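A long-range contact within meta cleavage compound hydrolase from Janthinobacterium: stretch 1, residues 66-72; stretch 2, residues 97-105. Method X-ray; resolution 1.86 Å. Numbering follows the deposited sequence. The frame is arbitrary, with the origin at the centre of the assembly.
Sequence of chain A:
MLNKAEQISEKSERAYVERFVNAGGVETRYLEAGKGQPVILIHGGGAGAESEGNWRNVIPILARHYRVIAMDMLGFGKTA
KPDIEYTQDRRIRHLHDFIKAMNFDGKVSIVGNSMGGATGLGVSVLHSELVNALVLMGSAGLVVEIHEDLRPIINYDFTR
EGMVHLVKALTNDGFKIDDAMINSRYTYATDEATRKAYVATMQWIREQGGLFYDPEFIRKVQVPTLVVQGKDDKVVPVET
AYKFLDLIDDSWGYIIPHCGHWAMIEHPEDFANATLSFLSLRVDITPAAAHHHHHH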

ATOM      1  N   TYR A  66       1.402  -4.022 -19.421  1.00 25.83           N
ATOM      2  CA  TYR A  66       2.395  -3.043 -19.867  1.00 25.03           C
ATOM      3  C   TYR A  66       3.542  -3.664 -20.648  1.00 23.06           C
ATOM      4  O   TYR A  66       3.704  -4.883 -20.681  1.00 23.87           O
ATOM      5  CB  TYR A  66       3.017  -2.317 -18.665  1.00 27.66           C
ATOM      6  CG  TYR A  66       2.042  -1.566 -17.802  1.00 26.13           C
ATOM      7  CD1 TYR A  66       1.355  -2.205 -16.769  1.00 28.91           C
ATOM      8  CD2 TYR A  66       1.767  -0.223 -18.047  1.00 21.99           C
ATOM      9  CE1 TYR A  66       0.411  -1.520 -16.005  1.00 29.14           C
ATOM     10  CE2 TYR A  66       0.829   0.470 -17.292  1.00 29.91           C
ATOM     11  CZ  TYR A  66       0.152  -0.184 -16.275  1.00 28.77           C
ATOM     12  OH  TYR A  66      -0.795   0.496 -15.549  1.00 28.72           O
ATOM     13  N   ARG A  67       4.336  -2.802 -21.281  1.00 22.69           N
ATOM     14  CA  ARG A  67       5.520  -3.244 -22.004  1.00 23.08           C
ATOM     15  C   ARG A  67       6.584  -3.247 -20.909  1.00 23.40           C
ATOM     16  O   ARG A  67       7.027  -2.187 -20.465  1.00 24.24           O
ATOM     17  CB  ARG A  67       5.911  -2.243 -23.095  1.00 22.87           C
ATOM     18  CG  ARG A  67       7.127  -2.677 -23.901  1.00 22.76           C
ATOM     19  CD  ARG A  67       7.596  -1.594 -24.859  1.00 26.07           C
ATOM     20  NE  ARG A  67       8.813  -1.999 -25.556  1.00 27.28           N
ATOM     21  CZ  ARG A  67       9.569  -1.187 -26.285  1.00 24.98           C
ATOM     22  NH1 ARG A  67       9.242   0.091 -26.419  1.00 23.55           N
ATOM     23  NH2 ARG A  67      10.654  -1.658 -26.883  1.00 26.13           N
ATOM     24  N   VAL A  68       6.976  -4.436 -20.465  1.00 20.00           N
ATOM     25  CA  VAL A  68       7.962  -4.572 -19.399  1.00 20.33           C
ATOM     26  C   VAL A  68       9.391  -4.675 -19.924  1.00 21.14           C
ATOM     27  O   VAL A  68       9.694  -5.505 -20.782  1.00 22.77           O
ATOM     28  CB  VAL A  68       7.657  -5.806 -18.534  1.00 23.12           C
ATOM     29  CG1 VAL A  68       8.652  -5.897 -17.396  1.00 17.06           C
ATOM     30  CG2 VAL A  68       6.223  -5.730 -18.003  1.00 23.55           C
ATOM     31  N   ILE A  69      10.265  -3.834 -19.383  1.00 20.46           N
ATOM     32  CA  ILE A  69      11.668  -3.789 -19.786  1.00 20.64           C
ATOM     33  C   ILE A  69      12.554  -3.886 -18.541  1.00 21.27           C
ATOM     34  O   ILE A  69      12.653  -2.931 -17.768  1.00 22.23           O
ATOM     35  CB  ILE A  69      11.972  -2.459 -20.528  1.00 19.94           C
ATOM     36  CG1 ILE A  69      11.089  -2.330 -21.779  1.00 22.33           C
ATOM     37  CG2 ILE A  69      13.456  -2.370 -20.870  1.00 18.41           C
ATOM     38  CD1 ILE A  69      11.433  -3.281 -22.925  1.00 27.37           C
ATOM     39  N   ALA A  70      13.179  -5.046 -18.344  1.00 20.96           N
ATOM     40  CA  ALA A  70      14.057  -5.274 -17.198  1.00 17.20           C
ATOM     41  C   ALA A  70      15.499  -5.063 -17.663  1.00 20.49           C
ATOM     42  O   ALA A  70      16.049  -5.883 -18.395  1.00 22.89           O
ATOM     43  CB  ALA A  70      13.868  -6.696 -16.665  1.00 18.12           C
ATOM     44  N   MET A  71      16.100  -3.961 -17.217  1.00 19.30           N
ATOM     45  CA  MET A  71      17.457  -3.572 -17.614  1.00 20.70           C
ATOM     46  C   MET A  71      18.569  -3.912 -16.624  1.00 21.67           C
ATOM     47  O   MET A  71      18.431  -3.675 -15.430  1.00 19.87           O
ATOM     48  CB  MET A  71      17.485  -2.058 -17.863  1.00 20.25           C
ATOM     49  CG  MET A  71      18.834  -1.484 -18.309  1.00 17.88           C
ATOM     50  SD  MET A  71      19.003   0.292 -17.908  1.00 21.60           S
ATOM     51  CE  MET A  71      19.778   0.176 -16.269  1.00 19.89           C
ATOM     52  N   ASP A  72      19.676  -4.454 -17.132  1.00 18.97           N
ATOM     53  CA  ASP A  72      20.828  -4.746 -16.282  1.00 16.45           C
ATOM     54  C   ASP A  72      21.609  -3.444 -16.143  1.00 20.73           C
ATOM     55  O   ASP A  72      21.929  -2.795 -17.145  1.00 21.32           O
ATOM     56  CB  ASP A  72      21.742  -5.801 -16.918  1.00 21.40           C
ATOM     57  CG  ASP A  72      21.261  -7.218 -16.682  1.00 22.30           C
ATOM     58  OD1 ASP A  72      20.200  -7.404 -16.037  1.00 23.61           O
ATOM     59  OD2 ASP A  72      21.955  -8.146 -17.149  1.00 24.29           O
ATOM     60  N   ASP A  97      20.741   7.183 -20.457  1.00 18.10           N
ATOM     61  CA  ASP A  97      21.108   6.840 -21.826  1.00 20.48           C
ATOM     62  C   ASP A  97      20.306   5.647 -22.350  1.00 22.29           C
ATOM     63  O   ASP A  97      19.906   5.625 -23.516  1.00 20.81           O
ATOM     64  CB  ASP A  97      22.620   6.557 -21.921  1.00 19.31           C
ATOM     65  CG  ASP A  97      23.476   7.784 -21.601  1.00 21.76           C
ATOM     66  OD1 ASP A  97      22.941   8.909 -21.569  1.00 19.83           O
ATOM     67  OD2 ASP A  97      24.697   7.632 -21.391  1.00 20.89           O
ATOM     68  N   PHE A  98      20.058   4.659 -21.493  1.00 20.23           N
ATOM     69  CA  PHE A  98      19.281   3.492 -21.898  1.00 19.54           C
ATOM     70  C   PHE A  98      17.869   3.925 -22.279  1.00 19.73           C
ATOM     71  O   PHE A  98      17.350   3.529 -23.319  1.00 21.13           O
ATOM     72  CB  PHE A  98      19.214   2.466 -20.764  1.00 20.51           C
ATOM     73  CG  PHE A  98      18.319   1.290 -21.059  1.00 19.36           C
ATOM     74  CD1 PHE A  98      17.044   1.217 -20.507  1.00 19.63           C
ATOM     75  CD2 PHE A  98      18.751   0.256 -21.890  1.00 17.81           C
ATOM     76  CE1 PHE A  98      16.204   0.130 -20.770  1.00 22.88           C
ATOM     77  CE2 PHE A  98      17.922  -0.837 -22.166  1.00 22.07           C
ATOM     78  CZ  PHE A  98      16.642  -0.901 -21.601  1.00 19.93           C
ATOM     79  N   ILE A  99      17.252   4.739 -21.431  1.00 20.27           N
ATOM     80  CA  ILE A  99      15.906   5.221 -21.709  1.00 19.59           C
ATOM     81  C   ILE A  99      15.862   5.936 -23.060  1.00 21.93           C
ATOM     82  O   ILE A  99      15.005   5.647 -23.894  1.00 20.67           O
ATOM     83  CB  ILE A  99      15.419   6.161 -20.582  1.00 19.64           C
ATOM     84  CG1 ILE A  99      15.179   5.338 -19.308  1.00 18.95           C
ATOM     85  CG2 ILE A  99      14.137   6.865 -20.990  1.00 22.52           C
ATOM     86  CD1 ILE A  99      14.899   6.166 -18.080  1.00 21.18           C
ATOM     87  N   LYS A 100      16.800   6.855 -23.279  1.00 21.70           N
ATOM     88  CA  LYS A 100      16.862   7.599 -24.536  1.00 20.87           C
ATOM     89  C   LYS A 100      17.100   6.670 -25.732  1.00 21.80           C
ATOM     90  O   LYS A 100      16.489   6.838 -26.785  1.00 20.41           O
ATOM     91  CB  LYS A 100      17.985   8.639 -24.478  1.00 19.88           C
ATOM     92  CG  LYS A 100      17.856   9.640 -23.343  1.00 29.68           C
ATOM     93  CD  LYS A 100      16.580  10.452 -23.453  1.00 35.31           C
ATOM     94  CE  LYS A 100      16.601  11.364 -24.666  1.00 44.13           C
ATOM     95  NZ  LYS A 100      17.744  12.314 -24.618  1.00 47.53           N
ATOM     96  N   ALA A 101      17.993   5.698 -25.561  1.00 21.77           N
ATOM     97  CA  ALA A 101      18.321   4.752 -26.625  1.00 22.04           C
ATOM     98  C   ALA A 101      17.154   3.832 -26.979  1.00 26.29           C
ATOM     99  O   ALA A 101      17.068   3.330 -28.106  1.00 21.60           O
ATOM    100  CB  ALA A 101      19.538   3.921 -26.225  1.00 20.82           C
ATOM    101  N   MET A 102      16.267   3.590 -26.018  1.00 21.67           N
ATOM    102  CA  MET A 102      15.112   2.736 -26.268  1.00 24.43           C
ATOM    103  C   MET A 102      14.077   3.476 -27.113  1.00 23.24           C
ATOM    104  O   MET A 102      14.113   4.700 -27.234  1.00 24.73           O
ATOM    105  CB  MET A 102      14.488   2.272 -24.947  1.00 20.36           C
ATOM    106  CG  MET A 102      15.281   1.171 -24.247  1.00 23.86           C
ATOM    107  SD  MET A 102      15.476  -0.315 -25.275  1.00 24.79           S
ATOM    108  CE  MET A 102      13.847  -1.038 -25.122  1.00 26.07           C
ATOM    109  N   ASN A 103      13.162   2.727 -27.713  1.00 27.28           N
ATOM    110  CA  ASN A 103      12.139   3.327 -28.555  1.00 37.26           C
ATOM    111  C   ASN A 103      10.860   3.619 -27.779  1.00 38.49           C
ATOM    112  O   ASN A 103       9.875   2.884 -27.881  1.00 38.89           O
ATOM    113  CB  ASN A 103      11.856   2.418 -29.763  1.00 38.83           C
ATOM    114  CG  ASN A 103      11.434   1.009 -29.365  1.00 40.59           C
ATOM    115  OD1 ASN A 103      11.960   0.431 -28.409  1.00 32.44           O
ATOM    116  ND2 ASN A 103      10.493   0.440 -30.118  1.00 34.86           N
ATOM    117  N   PHE A 104      10.890   4.699 -27.001  1.00 33.94           N
ATOM    118  CA  PHE A 104       9.738   5.106 -26.203  1.00 29.03           C
ATOM    119  C   PHE A 104       9.091   6.353 -26.785  1.00 25.17           C
ATOM    120  O   PHE A 104       9.771   7.334 -27.078  1.00 25.58           O
ATOM    121  CB  PHE A 104      10.170   5.383 -24.764  1.00 26.72           C
ATOM    122  CG  PHE A 104      10.750   4.189 -24.069  1.00 21.01           C
ATOM    123  CD1 PHE A 104      11.806   4.338 -23.177  1.00 25.14           C
ATOM    124  CD2 PHE A 104      10.226   2.917 -24.282  1.00 22.11           C
ATOM    125  CE1 PHE A 104      12.332   3.239 -22.504  1.00 21.83           C
ATOM    126  CE2 PHE A 104      10.744   1.812 -23.615  1.00 23.67           C
ATOM    127  CZ  PHE A 104      11.802   1.975 -22.722  1.00 24.72           C
ATOM    128  N   ASP A 105       7.772   6.318 -26.945  1.00 29.49           N
ATOM    129  CA  ASP A 105       7.047   7.457 -27.498  1.00 34.99           C
ATOM    130  C   ASP A 105       6.888   8.570 -26.472  1.00 35.14           C
ATOM    131  O   ASP A 105       6.742   9.740 -26.836  1.00 35.67           O
ATOM    132  CB  ASP A 105       5.656   7.031 -27.985  1.00 43.81           C
ATOM    133  CG  ASP A 105       5.704   5.853 -28.935  1.00 52.58           C
ATOM    134  OD1 ASP A 105       6.534   5.873 -29.869  1.00 57.32           O
ATOM    135  OD2 ASP A 105       4.903   4.910 -28.754  1.00 55.67           O
TER

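A β-strand packs through its side chains against the last turn of a helix and the loop that follows it, in a small contact that is apolar along most of its length and closed at one end by hydrogen bonds from an arginine. Residues 67-71 of the first stretch are extended; in the second, the helix runs through Ala101, and Met102 is the first residue to leave helical phi/psi. The backbones stay well apart, with CA atoms 10.3 Å apart for Arg67 and Phe104, 9.8 Å for Ile69 and Met102, and 8.5 Å for Met71 and Phe98. At such spacing no hydrogen bond links main chain to main chain, and side chains fill the gap. The order of these pairs shows that the chain directions are opposed: as the strand advances from Arg67 to Met71, its nearest partners step back from the loop into the helix.

Strand alternation selects the residues that meet. Arg67, Ile69 and Met71 direct their CA-to-CB bonds toward the second stretch, whereas Ala70 points away and Val68 makes no contact. Together the two sides bury 330 Å².

At the helical end, Met71 lies over one face of the Phe98 ring. Its CG sits 3.7 Å from the centroid of the Phe98 ring and 2° off the ring normal, so a CH group rests almost directly above the π cloud. Met71 SD is 3.8 Å from the same Phe98 centroid but 30° off the normal, displaced toward the rim, where it comes within 3.4 Å of Phe98 CG. The thioether thus adds a sulfur-aromatic contact to the CH-π one, and both use the polarizable face of the ring.

Ile69 occupies the middle. Its CG2 meets the edge of the Phe98 ring, 3.6 Å from Phe98 CZ, while Ile69 CD1 lies 4.0 Å from Met102 CE. A looser approach, 4.5 Å from Ile69 CG1 to Phe104 CZ, reaches the edge of a second aromatic ring. These are dispersion contacts between buried or partly exposed apolar groups, with no directional bond to fix them.

Arg67 supplies that direction. Its chi1, chi2 and chi3 are all t, and the extended side chain carries the guanidinium out to Asn103. Arg67 NH2 donates to Asn103 OD1 at 2.9 Å with an N-H...acceptor angle of 165°, a short, nearly straight hydrogen bond near the guanidinium plane. Arg67 NH1 donates to the main-chain Asn103 O at 3.2 Å and, weakly, to Asn103 OD1 at 3.4 Å. One residue therefore offers both a side-chain amide oxygen and a backbone carbonyl to the cation, tying the loop just beyond the helix to the strand. The CA-to-CB bond of Asn103 points sideways, yet with chi1 in p its end comes nearer the strand. Around this polar cluster, Arg67 NH1 lies 3.6 Å from Phe104 CE2, at the ring edge, and Arg67 NH2 lies 3.7 Å from Met102 CE.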